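Local coordinates for synaptotagmin-1 (Arabidopsis thaliana, PDB 7AS6), which helps maintain plasma membrane integrity under freezing and osmotic stress, the part in this entry being its C2A domain, which probably binds phospholipids and calcium, at residues A[91-96]-A[111-116]; A[14-19]-A[131-136]; A[37-42]-A[69-74]; A[33-38]-A[62-67]. All coordinates share one frame; numbering follows the deposited sequence.

The chain is one C2 domain, a sandwich of two four-stranded antiparallel sheets. Contact 2 pairs strands 8-18 and 131-140 in one sheet. Contact 3 lies where strands 31-37 and 73-80 of the other sheet meet. Contacts 1 and 4 join parts of the two sheets: contact 1 brings the loop after strand 106-111 to edge strand 88-96, and contact 4 packs strand 31-37 on strand 57-66. Contacts 3 and 4 share L37 and S38, and their centres are about 7 Å apart; those of contacts 2 and 3 are about 20 Å apart. Along the chain, contact 2 encloses the other three, so the first and last strands of the domain lie side by side in one sheet.

Contact 1 of 4, residues A[91-96]-A[111-116]; sequences GMNVLA and ELRKTL
M92 and R113 join through their backbones as an antiparallel hydrogen-bonded pair. It is the single bridge between strand 88-96 and segment 111-116, which leads out of strand 106-111 into a loop. M92 N donates to R113 O at 2.9 Å, with a bent N-H...O angle of 135°. The return bond, R113 N to M92 O at 2.8 Å, is nearly straight at 169°. The amide and carbonyl of both residues are therefore used. R113 O also receives a CA-H...O contact from G91 CA at 3.4 Å.

N93 supplies the side-chain part. Its ND2 faces E111 O, but the modelled separation of 2.5 Å is very short, so the exact length is doubtful. At the other end of the amide, N93 OD1 accepts the backbone N of V94 at 2.8 Å. If the first bond is real, both ends of the amide have partners, which would limit its rotation.

M92 CG sits between the backbone N and the carbonyl carbon (chi1 57°). There it is in van der Waals contact with the carbonyl oxygens of R113 and K114. The chain then bends, and M92 SD makes an apolar contact with L116 CD2 at 4.4 Å. On the R113 side, CG lies against M92 O. L112 CD2 lies against the backbone of M92, and L112 also packs on L132 and L20.

The backbones of G91 and N93 bond to V78 and F76 of strand 73-80. The loop therefore meets the outer border of that sheet, and it is held mainly by polar bonds to main-chain atoms, with little apolar contact to add to them.

Contact 2 of 4, residues A[14-19]-A[131-136]; sequences VVRAVG and KLEVEL
R16 and E133 meet through opposite first torsions. In R16, CG stands between the backbone N and the carbonyl carbon (chi1 67°). In E133, CG lies beside the backbone N, anti to the carbonyl carbon (chi1 -57°). Both side chains rise from the same face of an antiparallel sheet of the C2 sandwich, next to a classic beta bulge.

The bulge places V15 and R16 together opposite E133. E133 O is gripped twice: V15 N donates to it at 2.9 Å, and R16 N weakly at 3.3 Å. E133 N returns a bond to R16 O at 2.8 Å. Past the bulge the pairing is regular. V18 and K131 exchange two bonds, with V18 N to K131 O at 2.9 Å.

A salt bridge crosses above the strands. R16 NE reaches E133 OE1 at 3.1 Å, coming from above the carboxylate plane, and the two flat groups are turned 74° apart. R16 NH1 has a second acid, E57, in a salt bridge, so the guanidinium spans strands 131-140 and 57-66.

The opposite face carries V14, A17, L132 and V134, turned to the sandwich interior. L132 CD1 reaches across to strand 8-18. It touches A17 CB and V14 CG1, the latter at 4.2 Å, and rests 3.3 Å from R16 O. L132 and V134 pack on F76 of the other sheet. Over the centre of the R16 guanidinium, V15 CG1 sits 3.5 Å above its plane.

Contact 3 of 4, residues A[37-42]-A[69-74]; sequences LSEDKI and PQTQVL
A methyl of L37, CD1, lies 3.6 Å from L74 CD2 at one end of a sheet of the C2 beta sandwich. The two leucines are an antiparallel non-hydrogen-bonded pair, and their side chains meet by these methyls. The Q72 side chain runs at about a right angle to L37. Q72 NE2 is 3.7 Å from L37 CD2.

S38 turns its hydroxyl between its own backbone N and carbonyl carbon (chi1 62°). This brings S38 OG to V73 N, which donates to it at 2.8 Å in an almost straight bond. S38 N donates to V73 O, also at 2.8 Å. The serine thus holds V73 by side chain and main chain together.

The extended Q72 chain slides past E39 in the opposite direction, its amide 31° from the carboxylate plane. Q72 NE2 donates to S38 O at 3.0 Å, has a weak bond to E39 O, and donates to a water. Q72 OE1 accepts the backbone N of R67 and of D68. This buried amide is used at both ends, and it ties the loop after strand 31-37 to the chain just after strand 57-66.

E39 crosses T71 at about a right angle, its OE1 against T71 CG2. Another water links them, donating to E39 OE2 at 2.6 Å and to T71 O at 2.8 Å.

Contact 4 of 4, residues A[33-38]-A[62-67]; sequences VKIKLS and FKFSVR
Two methyls of I35 reach two phenylalanines, F62 and F64, across the inside of the sandwich. The first makes a CH-pi contact. I35 CD1 lies 4.2 Å from the centroid of the F62 ring and off its centre, 29° from the ring normal. The closest ring atom is F62 CE2, at 3.8 Å from I35 CD1. The side chains cross at about a right angle.

The other side-chain pairs are apolar. The second branch of I35 serves F64: I35 CG2 is anti to the backbone N and meets F64 CZ at 3.6 Å, with CE1 close beside it. L37 and F64 slide past each other in opposite directions, and L37 CB lies 3.9 Å from F64 CD2.

One methyl meets a backbone oxygen. L37 CD2 is in van der Waals contact with S65 O at 3.5 Å.

No hydrogen bond joins the two segments. Within strand 31-37, K36 NZ donates to L37 O at 3.0 Å. L37 N is buried by the contact and has no partner in the model.

Segments 33-37 and 62-66 run nearly parallel, 13° apart, their axes approaching to 8.9 Å. That spacing and the lack of bonds fit two strands facing each other from opposite sheets of the C2 sandwich. I35 also packs on V14 of strand 8-18 and on L74 and F76 of strand 73-80. F64 packs on V10 of strand 8-18, and both phenylalanines touch K45 of strand 45-46.

Contact 1 of 4, residues A[91-96]-A[111-116]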
loop_
_atom_site.group_PDB
_atom_site.type_symbol
_atom_site.label_atom_id
_atom_site.label_comp_id
_atom_site.label_asym_id
_atom_site.label_seq_id
_atom_site.Cartn_x
_atom_site.Cartn_y
_atom_site.Cartn_z
ATOM N N GLY A 91 7.012 -5.937 5.874
ATOM C CA GLY A 91 6.821 -4.669 6.547
ATOM C C GLY A 91 5.483 -4.071 6.176
ATOM O O GLY A 91 4.794 -4.523 5.252
ATOM N N MET A 92 5.124 -3.021 6.901
ATOM C CA MET A 92 3.806 -2.441 6.705
ATOM C C MET A 92 3.776 -1.037 7.291
ATOM O O MET A 92 4.663 -0.636 8.051
ATOM C CB MET A 92 2.746 -3.318 7.348
ATOM C CG MET A 92 3.036 -3.513 8.800
ATOM S SD MET A 92 1.572 -3.056 9.696
ATOM C CE MET A 92 0.600 -4.528 9.358
ATOM N N ASN A 93 2.740 -0.294 6.912
ATOM C CA ASN A 93 2.431 0.980 7.545
ATOM C C ASN A 93 1.010 1.390 7.187
ATOM O O ASN A 93 0.312 0.732 6.409
ATOM C CB ASN A 93 3.410 2.086 7.156
ATOM C CG ASN A 93 3.700 3.010 8.314
ATOM O OD1 ASN A 93 2.870 3.170 9.209
ATOM N ND2 ASN A 93 4.891 3.593 8.327
ATOM N N VAL A 94 0.596 2.503 7.763
ATOM C CA VAL A 94 -0.784 2.933 7.682
ATOM C C VAL A 94 -0.800 4.354 7.131
ATOM O O VAL A 94 0.212 5.057 7.138
ATOM C CB VAL A 94 -1.451 2.826 9.067
ATOM C CG1 VAL A 94 -1.316 4.111 9.835
ATOM C CG2 VAL A 94 -2.889 2.394 8.943
ATOM N N LEU A 95 -1.952 4.766 6.601
ATOM C CA LEU A 95 -2.068 6.101 6.015
ATOM C C LEU A 95 -3.523 6.536 6.089
ATOM O O LEU A 95 -4.371 5.989 5.379
ATOM C CB LEU A 95 -1.567 6.133 4.574
ATOM C CG LEU A 95 -1.788 7.464 3.853
ATOM C CD1 LEU A 95 -1.162 8.601 4.634
ATOM C CD2 LEU A 95 -1.237 7.436 2.430
ATOM N N ALA A 96 -3.798 7.526 6.938
ATOM C CA ALA A 96 -5.165 7.970 7.155
ATOM C C ALA A 96 -5.657 8.743 5.948
ATOM O O ALA A 96 -4.905 9.490 5.322
ATOM C CB ALA A 96 -5.256 8.846 8.402
ATOM N N GLU A 111 7.536 4.750 5.922
ATOM C CA GLU A 111 8.588 3.838 6.340
ATOM C C GLU A 111 7.942 2.528 6.757
ATOM O O GLU A 111 6.925 2.526 7.456
ATOM C CB GLU A 111 9.420 4.447 7.470
ATOM C CG GLU A 111 10.236 5.658 6.997
ATOM C CD GLU A 111 11.378 6.040 7.935
ATOM O OE1 GLU A 111 11.573 5.347 8.960
ATOM O OE2 GLU A 111 12.080 7.037 7.641
ATOM N N LEU A 112 8.494 1.417 6.286
ATOM C CA LEU A 112 7.941 0.113 6.618
ATOM C C LEU A 112 8.366 -0.290 8.018
ATOM O O LEU A 112 9.541 -0.166 8.381
ATOM C CB LEU A 112 8.398 -0.922 5.601
ATOM C CG LEU A 112 7.907 -0.510 4.224
ATOM C CD1 LEU A 112 8.569 -1.356 3.172
ATOM C CD2 LEU A 112 6.394 -0.636 4.162
ATOM N N ARG A 113 7.407 -0.762 8.809
ATOM C CA ARG A 113 7.682 -1.218 10.163
ATOM C C ARG A 113 7.120 -2.619 10.361
ATOM O O ARG A 113 6.340 -3.124 9.545
ATOM C CB ARG A 113 7.105 -0.257 11.209
ATOM C CG ARG A 113 5.638 0.064 11.024
ATOM C CD ARG A 113 5.175 1.018 12.111
ATOM N NE ARG A 113 5.963 2.248 12.115
ATOM C CZ ARG A 113 5.925 3.163 13.080
ATOM N NH1 ARG A 113 5.140 2.987 14.136
ATOM N NH2 ARG A 113 6.677 4.254 12.993
ATOM N N LYS A 114 7.532 -3.247 11.472
ATOM C CA LYS A 114 7.105 -4.616 11.755
ATOM C C LYS A 114 5.627 -4.679 12.124
ATOM O O LYS A 114 4.907 -5.576 11.670
ATOM C CB LYS A 114 7.953 -5.220 12.877
ATOM C CG LYS A 114 7.480 -6.602 13.325
ATOM C CD LYS A 114 8.002 -6.949 14.721
ATOM C CE LYS A 114 7.174 -8.050 15.383
ATOM N NZ LYS A 114 7.365 -8.097 16.870
ATOM N N THR A 115 5.157 -3.748 12.949
ATOM C CA THR A 115 3.770 -3.776 13.391
ATOM C C THR A 115 3.362 -2.383 13.868
ATOM O O THR A 115 4.178 -1.458 13.939
ATOM C CB THR A 115 3.570 -4.832 14.481
ATOM O OG1 THR A 115 2.192 -4.858 14.874
ATOM C CG2 THR A 115 4.438 -4.515 15.687
ATOM N N LEU A 116 2.081 -2.255 14.212
ATOM C CA LEU A 116 1.444 -0.976 14.524
ATOM C C LEU A 116 1.298 -0.714 16.030
ATOM O O LEU A 116 1.934 -1.367 16.862
ATOM C CB LEU A 116 0.069 -0.923 13.843
ATOM C CG LEU A 116 -0.609 -2.285 13.591
ATOM C CD1 LEU A 116 -1.156 -2.918 14.882
ATOM C CD2 LEU A 116 -1.698 -2.189 12.518
#

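Contact 2 of 4, residues A[14-19]-A[131-136]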
loop_
_atom_site.group_PDB
_atom_site.type_symbol
_atom_site.label_atom_id
_atom_site.label_comp_id
_atom_site.label_asym_id
_atom_site.label_seq_id
_atom_site.Cartn_x
_atom_site.Cartn_y
_atom_site.Cartn_z
ATOM N N VAL A 14 0.356 2.670 -5.967
ATOM C CA VAL A 14 1.570 2.143 -5.361
ATOM C C VAL A 14 2.704 2.402 -6.341
ATOM O O VAL A 14 2.776 1.786 -7.412
ATOM C CB VAL A 14 1.448 0.652 -5.022
ATOM C CG1 VAL A 14 2.762 0.151 -4.413
ATOM C CG2 VAL A 14 0.298 0.435 -4.049
ATOM N N VAL A 15 3.613 3.281 -5.958
ATOM C CA VAL A 15 4.635 3.759 -6.879
ATOM C C VAL A 15 5.826 2.820 -6.853
ATOM O O VAL A 15 6.113 2.147 -7.850
ATOM C CB VAL A 15 5.064 5.194 -6.538
ATOM C CG1 VAL A 15 6.147 5.659 -7.497
ATOM C CG2 VAL A 15 3.856 6.125 -6.595
ATOM N N ARG A 16 6.529 2.778 -5.725
ATOM C CA ARG A 16 7.722 1.952 -5.606
ATOM C C ARG A 16 8.014 1.685 -4.133
ATOM O O ARG A 16 7.458 2.326 -3.237
ATOM C CB ARG A 16 8.918 2.627 -6.288
ATOM C CG ARG A 16 9.393 3.908 -5.600
ATOM C CD ARG A 16 10.405 4.688 -6.460
ATOM N NE ARG A 16 9.985 6.082 -6.611
ATOM C CZ ARG A 16 9.519 6.626 -7.734
ATOM N NH1 ARG A 16 9.427 5.904 -8.842
ATOM N NH2 ARG A 16 9.147 7.901 -7.753
ATOM N N ALA A 17 8.886 0.703 -3.901
ATOM C CA ALA A 17 9.547 0.517 -2.622
ATOM C C ALA A 17 11.040 0.697 -2.838
ATOM O O ALA A 17 11.563 0.429 -3.924
ATOM C CB ALA A 17 9.263 -0.853 -2.008
ATOM N N VAL A 18 11.715 1.187 -1.808
ATOM C CA VAL A 18 13.137 1.490 -1.874
ATOM C C VAL A 18 13.800 0.915 -0.641
ATOM O O VAL A 18 13.308 1.091 0.479
ATOM C CB VAL A 18 13.393 3.009 -1.966
ATOM C CG1 VAL A 18 14.873 3.306 -1.899
ATOM C CG2 VAL A 18 12.810 3.549 -3.248
ATOM N N GLY A 19 14.908 0.219 -0.844
ATOM C CA GLY A 19 15.703 -0.235 0.277
ATOM C C GLY A 19 15.133 -1.403 1.044
ATOM O O GLY A 19 15.376 -1.514 2.250
ATOM N N LYS A 131 11.388 1.825 2.455
ATOM C CA LYS A 131 10.356 2.842 2.333
ATOM C C LYS A 131 9.393 2.423 1.238
ATOM O O LYS A 131 9.806 1.834 0.236
ATOM C CB LYS A 131 10.963 4.216 2.002
ATOM C CG LYS A 131 11.729 4.837 3.150
ATOM C CD LYS A 131 12.363 6.164 2.759
ATOM C CE LYS A 131 12.792 6.953 3.994
ATOM N NZ LYS A 131 13.693 6.164 4.875
ATOM N N LEU A 132 8.112 2.709 1.432
ATOM C CA LEU A 132 7.120 2.557 0.379
ATOM C C LEU A 132 6.643 3.938 -0.035
ATOM O O LEU A 132 6.347 4.770 0.827
ATOM C CB LEU A 132 5.932 1.729 0.850
ATOM C CG LEU A 132 4.911 1.376 -0.225
ATOM C CD1 LEU A 132 5.523 0.462 -1.268
ATOM C CD2 LEU A 132 3.656 0.747 0.377
ATOM N N GLU A 133 6.579 4.189 -1.344
ATOM C CA GLU A 133 6.097 5.465 -1.882
ATOM C C GLU A 133 4.771 5.251 -2.595
ATOM O O GLU A 133 4.661 4.375 -3.464
ATOM C CB GLU A 133 7.120 6.095 -2.827
ATOM C CG GLU A 133 8.466 6.304 -2.132
ATOM C CD GLU A 133 9.432 7.171 -2.913
ATOM O OE1 GLU A 133 9.110 7.545 -4.062
ATOM O OE2 GLU A 133 10.518 7.490 -2.366
ATOM N N VAL A 134 3.757 6.026 -2.201
ATOM C CA VAL A 134 2.402 5.884 -2.718
ATOM C C VAL A 134 1.844 7.272 -3.033
ATOM O O VAL A 134 2.402 8.297 -2.634
ATOM C CB VAL A 134 1.469 5.152 -1.729
ATOM C CG1 VAL A 134 2.105 3.863 -1.212
ATOM C CG2 VAL A 134 1.129 6.057 -0.577
ATOM N N GLU A 135 0.723 7.298 -3.755
ATOM C CA GLU A 135 -0.007 8.529 -4.051
ATOM C C GLU A 135 -1.488 8.307 -3.824
ATOM O O GLU A 135 -2.004 7.206 -4.031
ATOM C CB GLU A 135 0.137 8.997 -5.492
ATOM C CG GLU A 135 1.481 9.520 -5.906
ATOM C CD GLU A 135 1.456 9.921 -7.368
ATOM O OE1 GLU A 135 0.334 10.187 -7.878
ATOM O OE2 GLU A 135 2.539 9.937 -8.008
ATOM N N LEU A 136 -2.169 9.364 -3.426
ATOM C CA LEU A 136 -3.610 9.327 -3.264
ATOM C C LEU A 136 -4.219 10.451 -4.078
ATOM O O LEU A 136 -3.688 11.565 -4.104
ATOM C CB LEU A 136 -4.017 9.473 -1.800
ATOM C CG LEU A 136 -3.424 8.526 -0.762
ATOM C CD1 LEU A 136 -4.063 8.813 0.582
ATOM C CD2 LEU A 136 -3.613 7.070 -1.149
#

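Contact 3 of 4, residues A[37-42]-A[69-74]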
loop_
_atom_site.group_PDB
_atom_site.type_symbol
_atom_site.label_atom_id
_atom_site.label_comp_id
_atom_site.label_asym_id
_atom_site.label_seq_id
_atom_site.Cartn_x
_atom_site.Cartn_y
_atom_site.Cartn_z
ATOM N N LEU A 37 -8.444 -1.077 3.157
ATOM C CA LEU A 37 -9.036 0.137 3.700
ATOM C C LEU A 37 -9.854 -0.227 4.931
ATOM O O LEU A 37 -10.710 -1.115 4.869
ATOM C CB LEU A 37 -9.903 0.841 2.658
ATOM C CG LEU A 37 -10.545 2.152 3.121
ATOM C CD1 LEU A 37 -9.504 3.238 3.357
ATOM C CD2 LEU A 37 -11.573 2.593 2.108
ATOM N N SER A 38 -9.580 0.450 6.043
ATOM C CA SER A 38 -10.244 0.123 7.294
ATOM C C SER A 38 -11.743 0.360 7.181
ATOM O O SER A 38 -12.214 1.146 6.352
ATOM C CB SER A 38 -9.682 0.956 8.445
ATOM O OG SER A 38 -9.908 2.342 8.236
ATOM N N GLU A 39 -12.497 -0.327 8.035
ATOM C CA GLU A 39 -13.944 -0.177 8.057
ATOM C C GLU A 39 -14.522 -0.443 6.665
ATOM O O GLU A 39 -15.253 0.373 6.102
ATOM C CB GLU A 39 -14.334 1.214 8.584
ATOM C CG GLU A 39 -14.046 1.433 10.088
ATOM C CD GLU A 39 -12.891 2.410 10.393
ATOM O OE1 GLU A 39 -12.928 3.574 9.934
ATOM O OE2 GLU A 39 -11.947 2.016 11.119
ATOM N N ASP A 40 -14.143 -1.584 6.089
ATOM C CA ASP A 40 -14.583 -1.988 4.758
ATOM C C ASP A 40 -14.473 -3.504 4.657
ATOM O O ASP A 40 -13.507 -4.094 5.153
ATOM C CB ASP A 40 -13.752 -1.312 3.653
ATOM C CG ASP A 40 -14.486 -1.246 2.309
ATOM O OD1 ASP A 40 -15.602 -1.805 2.205
ATOM O OD2 ASP A 40 -13.949 -0.628 1.359
ATOM N N LYS A 41 -15.471 -4.128 4.026
ATOM C CA LYS A 41 -15.496 -5.577 3.883
ATOM C C LYS A 41 -14.984 -6.055 2.532
ATOM O O LYS A 41 -14.850 -7.271 2.341
ATOM C CB LYS A 41 -16.915 -6.121 4.110
ATOM C CG LYS A 41 -17.183 -6.558 5.543
ATOM C CD LYS A 41 -16.268 -7.700 5.948
ATOM C CE LYS A 41 -16.251 -7.879 7.456
ATOM N NZ LYS A 41 -17.578 -8.273 8.011
ATOM N N ILE A 42 -14.702 -5.141 1.605
ATOM C CA ILE A 42 -14.030 -5.473 0.348
ATOM C C ILE A 42 -12.762 -6.247 0.690
ATOM O O ILE A 42 -12.022 -5.846 1.600
ATOM C CB ILE A 42 -13.714 -4.211 -0.478
ATOM C CG1 ILE A 42 -14.977 -3.663 -1.140
ATOM C CG2 ILE A 42 -12.708 -4.509 -1.571
ATOM C CD1 ILE A 42 -15.370 -4.406 -2.410
ATOM N N PRO A 69 -13.986 10.064 5.165
ATOM C CA PRO A 69 -12.594 10.510 5.014
ATOM C C PRO A 69 -11.922 10.833 6.333
ATOM O O PRO A 69 -10.687 10.876 6.385
ATOM C CB PRO A 69 -12.716 11.759 4.128
ATOM C CG PRO A 69 -14.072 11.668 3.492
ATOM C CD PRO A 69 -14.935 10.957 4.481
ATOM N N GLN A 70 -12.693 11.048 7.401
ATOM C CA GLN A 70 -12.119 11.424 8.688
ATOM C C GLN A 70 -11.602 10.214 9.461
ATOM O O GLN A 70 -10.554 10.297 10.112
ATOM C CB GLN A 70 -13.159 12.175 9.525
ATOM C CG GLN A 70 -13.589 13.509 8.951
ATOM C CD GLN A 70 -12.448 14.504 8.924
ATOM O OE1 GLN A 70 -11.593 14.498 9.808
ATOM N NE2 GLN A 70 -12.415 15.352 7.899
ATOM N N THR A 71 -12.318 9.086 9.405
ATOM C CA THR A 71 -12.020 7.930 10.245
ATOM C C THR A 71 -11.146 6.887 9.562
ATOM O O THR A 71 -10.350 6.218 10.237
ATOM C CB THR A 71 -13.321 7.250 10.686
ATOM O OG1 THR A 71 -14.182 8.218 11.289
ATOM C CG2 THR A 71 -13.040 6.128 11.696
ATOM N N GLN A 72 -11.282 6.730 8.246
ATOM C CA GLN A 72 -10.758 5.559 7.553
ATOM C C GLN A 72 -9.277 5.702 7.240
ATOM O O GLN A 72 -8.800 6.785 6.889
ATOM C CB GLN A 72 -11.536 5.321 6.266
ATOM C CG GLN A 72 -12.818 4.568 6.478
ATOM C CD GLN A 72 -13.572 4.371 5.191
ATOM O OE1 GLN A 72 -13.838 5.328 4.469
ATOM N NE2 GLN A 72 -13.911 3.123 4.884
ATOM N N VAL A 73 -8.547 4.594 7.372
ATOM C CA VAL A 73 -7.116 4.569 7.106
ATOM C C VAL A 73 -6.814 3.408 6.169
ATOM O O VAL A 73 -7.481 2.367 6.199
ATOM C CB VAL A 73 -6.280 4.465 8.406
ATOM C CG1 VAL A 73 -6.810 5.423 9.467
ATOM C CG2 VAL A 73 -6.302 3.078 8.939
ATOM N N LEU A 74 -5.827 3.609 5.303
ATOM C CA LEU A 74 -5.314 2.547 4.453
ATOM C C LEU A 74 -4.196 1.826 5.182
ATOM O O LEU A 74 -3.421 2.441 5.914
ATOM C CB LEU A 74 -4.790 3.111 3.135
ATOM C CG LEU A 74 -5.870 3.639 2.194
ATOM C CD1 LEU A 74 -5.250 4.602 1.214
ATOM C CD2 LEU A 74 -6.542 2.483 1.460
HETATM O O HOH W 1 -10.134 3.757 11.626
HETATM O O HOH W 2 -15.300 2.443 2.193
#

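Contact 4 of 4, residues A[33-38]-A[62-67]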
loop_
_atom_site.group_PDB
_atom_site.type_symbol
_atom_site.label_atom_id
_atom_site.label_comp_id
_atom_site.label_asym_id
_atom_site.label_seq_id
_atom_site.Cartn_x
_atom_site.Cartn_y
_atom_site.Cartn_z
ATOM N N VAL A 33 2.564 -5.851 -2.800
ATOM C CA VAL A 33 1.936 -5.055 -1.743
ATOM C C VAL A 33 0.464 -5.437 -1.612
ATOM O O VAL A 33 -0.245 -5.545 -2.618
ATOM C CB VAL A 33 2.081 -3.541 -2.024
ATOM C CG1 VAL A 33 1.549 -2.710 -0.862
ATOM C CG2 VAL A 33 3.541 -3.194 -2.300
ATOM N N LYS A 34 -0.004 -5.637 -0.374
ATOM C CA LYS A 34 -1.437 -5.723 -0.094
ATOM C C LYS A 34 -1.935 -4.381 0.444
ATOM O O LYS A 34 -1.267 -3.736 1.261
ATOM C CB LYS A 34 -1.767 -6.850 0.905
ATOM C CG LYS A 34 -1.543 -8.262 0.348
ATOM C CD LYS A 34 -2.060 -9.352 1.308
ATOM C CE LYS A 34 -1.724 -10.769 0.801
ATOM N NZ LYS A 34 -2.062 -11.865 1.774
ATOM N N ILE A 35 -3.094 -3.941 -0.035
ATOM C CA ILE A 35 -3.675 -2.664 0.393
ATOM C C ILE A 35 -5.072 -2.948 0.906
ATOM O O ILE A 35 -5.879 -3.579 0.210
ATOM C CB ILE A 35 -3.724 -1.615 -0.729
ATOM C CG1 ILE A 35 -2.341 -1.332 -1.311
ATOM C CG2 ILE A 35 -4.353 -0.317 -0.211
ATOM C CD1 ILE A 35 -2.021 -2.169 -2.542
ATOM N N LYS A 36 -5.349 -2.509 2.123
ATOM C CA LYS A 36 -6.660 -2.664 2.732
ATOM C C LYS A 36 -7.139 -1.300 3.208
ATOM O O LYS A 36 -6.337 -0.456 3.614
ATOM C CB LYS A 36 -6.602 -3.654 3.906
ATOM C CG LYS A 36 -7.949 -4.040 4.491
ATOM C CD LYS A 36 -8.837 -4.736 3.460
ATOM C CE LYS A 36 -10.278 -4.196 3.512
ATOM N NZ LYS A 36 -10.529 -3.037 2.573
ATOM N N LEU A 37 -8.444 -1.077 3.157
ATOM C CA LEU A 37 -9.036 0.137 3.700
ATOM C C LEU A 37 -9.854 -0.227 4.931
ATOM O O LEU A 37 -10.710 -1.115 4.869
ATOM C CB LEU A 37 -9.903 0.841 2.658
ATOM C CG LEU A 37 -10.545 2.152 3.121
ATOM C CD1 LEU A 37 -9.504 3.238 3.357
ATOM C CD2 LEU A 37 -11.573 2.593 2.108
ATOM N N SER A 38 -9.580 0.450 6.043
ATOM C CA SER A 38 -10.244 0.123 7.294
ATOM C C SER A 38 -11.743 0.360 7.181
ATOM O O SER A 38 -12.214 1.146 6.352
ATOM C CB SER A 38 -9.682 0.956 8.445
ATOM O OG SER A 38 -9.908 2.342 8.236
ATOM N N PHE A 62 -5.108 1.534 -7.741
ATOM C CA PHE A 62 -6.275 0.905 -7.136
ATOM C C PHE A 62 -7.301 1.972 -6.753
ATOM O O PHE A 62 -6.932 3.099 -6.419
ATOM C CB PHE A 62 -5.869 0.124 -5.907
ATOM C CG PHE A 62 -4.746 -0.825 -6.158
ATOM C CD1 PHE A 62 -5.003 -2.088 -6.628
ATOM C CD2 PHE A 62 -3.434 -0.431 -5.960
ATOM C CE1 PHE A 62 -3.976 -2.969 -6.878
ATOM C CE2 PHE A 62 -2.409 -1.287 -6.210
ATOM C CZ PHE A 62 -2.679 -2.569 -6.677
ATOM N N LYS A 63 -8.588 1.604 -6.772
ATOM C CA LYS A 63 -9.678 2.487 -6.359
ATOM C C LYS A 63 -10.446 1.888 -5.183
ATOM O O LYS A 63 -10.767 0.693 -5.186
ATOM C CB LYS A 63 -10.662 2.737 -7.506
ATOM C CG LYS A 63 -10.165 3.641 -8.615
ATOM C CD LYS A 63 -10.799 3.254 -9.959
ATOM C CE LYS A 63 -12.266 2.855 -9.802
ATOM N NZ LYS A 63 -12.700 1.894 -10.861
ATOM N N PHE A 64 -10.755 2.725 -4.190
ATOM C CA PHE A 64 -11.580 2.352 -3.047
ATOM C C PHE A 64 -12.734 3.334 -2.892
ATOM O O PHE A 64 -12.551 4.544 -3.065
ATOM C CB PHE A 64 -10.780 2.345 -1.753
ATOM C CG PHE A 64 -9.706 1.296 -1.706
ATOM C CD1 PHE A 64 -8.429 1.562 -2.186
ATOM C CD2 PHE A 64 -9.969 0.043 -1.169
ATOM C CE1 PHE A 64 -7.429 0.586 -2.135
ATOM C CE2 PHE A 64 -8.974 -0.938 -1.110
ATOM C CZ PHE A 64 -7.709 -0.663 -1.591
ATOM N N SER A 65 -13.912 2.816 -2.536
ATOM C CA SER A 65 -15.029 3.669 -2.143
ATOM C C SER A 65 -14.782 4.209 -0.742
ATOM O O SER A 65 -14.406 3.458 0.166
ATOM C CB SER A 65 -16.344 2.894 -2.183
ATOM O OG SER A 65 -16.724 2.605 -3.514
ATOM N N VAL A 66 -14.982 5.512 -0.568
ATOM C CA VAL A 66 -14.739 6.179 0.704
ATOM C C VAL A 66 -16.076 6.470 1.360
ATOM O O VAL A 66 -16.958 7.085 0.744
ATOM C CB VAL A 66 -13.938 7.478 0.517
ATOM C CG1 VAL A 66 -13.574 8.065 1.876
ATOM C CG2 VAL A 66 -12.700 7.222 -0.307
ATOM N N ARG A 67 -16.223 6.035 2.616
ATOM C CA ARG A 67 -17.427 6.269 3.398
ATOM C C ARG A 67 -17.226 7.230 4.559
ATOM O O ARG A 67 -18.213 7.768 5.064
ATOM C CB ARG A 67 -17.985 4.939 3.928
ATOM C CG ARG A 67 -18.635 4.106 2.835
ATOM C CD ARG A 67 -18.939 2.688 3.269
ATOM N NE ARG A 67 -19.563 1.944 2.178
ATOM C CZ ARG A 67 -18.896 1.235 1.269
ATOM N NH1 ARG A 67 -17.572 1.151 1.315
ATOM N NH2 ARG A 67 -19.557 0.600 0.314
#